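Long-range contact in probable porin (Pseudomonas aeruginosa, PDB 4FSO), which probably forms a beta-barrel channel of the OprD porin family that lets small solutes cross the outer membrane: residues Gly233-Ala239 against Leu265-Gln270. Residues are numbered along the deposited sequence; the frame is centred on the assembly and turned at random.
With C8E ((hydroxyethyloxy)tri(ethyloxy)octane), chain H.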
loop_
_atom_site.group_PDB
_atom_site.type_symbol
_atom_site.label_atom_id
_atom_site.label_comp_id
_atom_site.label_asym_id
_atom_site.label_seq_id
_atom_site.Cartn_x
_atom_site.Cartn_y
_atom_site.Cartn_z
ATOM N N GLY A 233 -17.828 -20.312 -12.860
ATOM C CA GLY A 233 -18.469 -20.124 -14.146
ATOM C C GLY A 233 -19.555 -19.072 -14.013
ATOM O O GLY A 233 -19.837 -18.335 -14.961
ATOM N N ALA A 234 -20.163 -19.007 -12.827
ATOM C CA ALA A 234 -21.158 -17.981 -12.494
ATOM C C ALA A 234 -20.504 -16.841 -11.715
ATOM O O ALA A 234 -21.060 -15.748 -11.569
ATOM C CB ALA A 234 -22.281 -18.589 -11.679
ATOM N N GLY A 235 -19.315 -17.125 -11.203
ATOM C CA GLY A 235 -18.555 -16.154 -10.454
ATOM C C GLY A 235 -17.207 -15.930 -11.097
ATOM O O GLY A 235 -16.959 -16.416 -12.192
ATOM N N LYS A 236 -16.331 -15.202 -10.417
ATOM C CA LYS A 236 -15.055 -14.813 -11.006
ATOM C C LYS A 236 -13.882 -15.248 -10.128
ATOM O O LYS A 236 -13.823 -14.923 -8.942
ATOM C CB LYS A 236 -15.034 -13.299 -11.248
ATOM C CG LYS A 236 -14.387 -12.890 -12.566
ATOM C CD LYS A 236 -15.297 -11.988 -13.414
ATOM C CE LYS A 236 -14.744 -11.807 -14.840
ATOM N NZ LYS A 236 -13.311 -11.359 -14.908
ATOM N N LEU A 237 -12.950 -15.989 -10.710
ATOM C CA LEU A 237 -11.847 -16.544 -9.932
ATOM C C LEU A 237 -10.552 -15.739 -10.077
ATOM O O LEU A 237 -10.147 -15.401 -11.179
ATOM C CB LEU A 237 -11.601 -17.979 -10.352
ATOM C CG LEU A 237 -10.346 -18.535 -9.705
ATOM C CD1 LEU A 237 -10.698 -19.027 -8.308
ATOM C CD2 LEU A 237 -9.695 -19.615 -10.559
ATOM N N SER A 238 -9.893 -15.441 -8.961
ATOM C CA SER A 238 -8.742 -14.534 -8.987
ATOM C C SER A 238 -7.509 -15.103 -8.301
ATOM O O SER A 238 -7.608 -15.718 -7.243
ATOM C CB SER A 238 -9.104 -13.198 -8.332
ATOM O OG SER A 238 -10.398 -12.783 -8.736
ATOM N N ALA A 239 -6.350 -14.871 -8.907
ATOM C CA ALA A 239 -5.079 -15.309 -8.350
ATOM C C ALA A 239 -4.074 -14.160 -8.357
ATOM O O ALA A 239 -3.952 -13.433 -9.334
ATOM C CB ALA A 239 -4.545 -16.491 -9.140
ATOM N N LEU A 265 -2.397 -15.040 -3.153
ATOM C CA LEU A 265 -3.773 -14.879 -2.751
ATOM C C LEU A 265 -4.683 -15.389 -3.873
ATOM O O LEU A 265 -4.474 -15.097 -5.057
ATOM C CB LEU A 265 -4.050 -13.418 -2.408
ATOM C CG LEU A 265 -5.449 -13.058 -1.890
ATOM C CD1 LEU A 265 -5.565 -13.201 -0.374
ATOM C CD2 LEU A 265 -5.809 -11.646 -2.332
ATOM N N LEU A 266 -5.676 -16.177 -3.481
ATOM C CA LEU A 266 -6.693 -16.708 -4.383
ATOM C C LEU A 266 -8.091 -16.261 -3.943
ATOM O O LEU A 266 -8.429 -16.351 -2.755
ATOM C CB LEU A 266 -6.649 -18.231 -4.367
ATOM C CG LEU A 266 -5.861 -18.956 -5.444
ATOM C CD1 LEU A 266 -4.612 -18.183 -5.831
ATOM C CD2 LEU A 266 -5.511 -20.328 -4.907
ATOM N N ALA A 267 -8.908 -15.781 -4.877
ATOM C CA ALA A 267 -10.274 -15.422 -4.512
ATOM C C ALA A 267 -11.297 -15.963 -5.493
ATOM O O ALA A 267 -11.017 -16.158 -6.690
ATOM C CB ALA A 267 -10.431 -13.946 -4.356
ATOM N N TYR A 268 -12.476 -16.239 -4.952
ATOM C CA TYR A 268 -13.615 -16.630 -5.748
ATOM C C TYR A 268 -14.802 -15.727 -5.396
ATOM O O TYR A 268 -15.192 -15.598 -4.224
ATOM C CB TYR A 268 -13.969 -18.119 -5.578
ATOM C CG TYR A 268 -15.153 -18.461 -6.439
ATOM C CD1 TYR A 268 -15.106 -18.242 -7.810
ATOM C CD2 TYR A 268 -16.336 -18.935 -5.893
ATOM C CE1 TYR A 268 -16.188 -18.516 -8.617
ATOM C CE2 TYR A 268 -17.424 -19.213 -6.697
ATOM C CZ TYR A 268 -17.340 -19.003 -8.061
ATOM O OH TYR A 268 -18.405 -19.273 -8.885
ATOM N N ALA A 269 -15.364 -15.094 -6.419
ATOM C CA ALA A 269 -16.375 -14.070 -6.205
ATOM C C ALA A 269 -17.611 -14.292 -7.080
ATOM O O ALA A 269 -17.520 -14.351 -8.316
ATOM C CB ALA A 269 -15.782 -12.689 -6.446
ATOM N N GLN A 270 -18.763 -14.402 -6.428
ATOM C CA GLN A 270 -20.012 -14.679 -7.113
ATOM C C GLN A 270 -21.136 -13.988 -6.372
ATOM O O GLN A 270 -21.284 -14.151 -5.161
ATOM C CB GLN A 270 -20.285 -16.180 -7.178
ATOM C CG GLN A 270 -21.699 -16.500 -7.631
ATOM C CD GLN A 270 -21.972 -17.988 -7.747
ATOM O OE1 GLN A 270 -21.141 -18.829 -7.383
ATOM N NE2 GLN A 270 -23.151 -18.322 -8.261
HETATM C C8 C8E H . -6.816 -18.448 -12.409
HETATM O O9 C8E H . -6.627 -17.044 -12.374
HETATM C C10 C8E H . -5.794 -16.591 -13.424
HETATM C C11 C8E H . -4.758 -15.593 -12.896
HETATM O O12 C8E H . -3.580 -16.258 -12.475
HETATM C C13 C8E H . -2.461 -15.410 -12.322
HETATM C C14 C8E H . -1.314 -16.279 -11.818
HETATM O O15 C8E H . -1.884 -17.299 -11.024
HETATM C C16 C8E H . -1.138 -17.638 -9.864
HETATM C C17 C8E H . -0.642 -19.092 -9.935
HETATM O O18 C8E H . -1.492 -20.002 -9.245
HETATM C C19 C8E H . -2.760 -20.228 -9.861
HETATM C C20 C8E H . -3.464 -21.435 -9.237
HETATM O O21 C8E H . -4.860 -21.331 -9.418
#
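Y268, A267 and S238 bury the most surface where the start of strand 236-248 pairs with the end of strand 258-270. The ring of Y268 reaches across to the backbone of the partner segment at G235 and K236. CG lies anti to the backbone N (chi1 -180°), and this carries the ring toward G235. CE1 comes within 3.7 Å of G235 C. L237 CA sits at the ring edge, near its plane, and L237 CB is 4.3 Å from Y268 CD1. The hydroxyl of Y268 donates a hydrogen bond to OE1 of Q270 in its own strand, approaching from above the carbonyl plane. Further along, the carboxamide of Q270 also meets A234, with NE2 3.5 Å from the A234 CB.

A267 and S238 form an antiparallel hydrogen-bonded pair. S238 N donates to A267 O at 2.6 Å, and A267 N donates back to S238 O at 2.7 Å. K236 and A269 make the second such pair, at the open end of the hairpin. A267 O also receives a CA-H...O contact from L237, and the L237 CD1 rests against it.

L237, A239, L266 and Y268 share one face. A239 CB lies 3.7 Å from L266 CD1 and touches the ether oxygens of a bound C8E detergent, whose C8 meets L237 CD2. Another C8E lies close to L266. Detergent bound against this face is consistent with its being the outer, lipid-facing side of the barrel. S238, A267, K236 and A269 have their CB atoms on the other face.

The two strands form a beta hairpin in the porin barrel. Strand 219-231 flanks it on one side, where L237 and A239 make backbone hydrogen bonds to R230 and G228. Strand 273-283 flanks the other, where L266 and Y268 make backbone hydrogen bonds to A277 and L275.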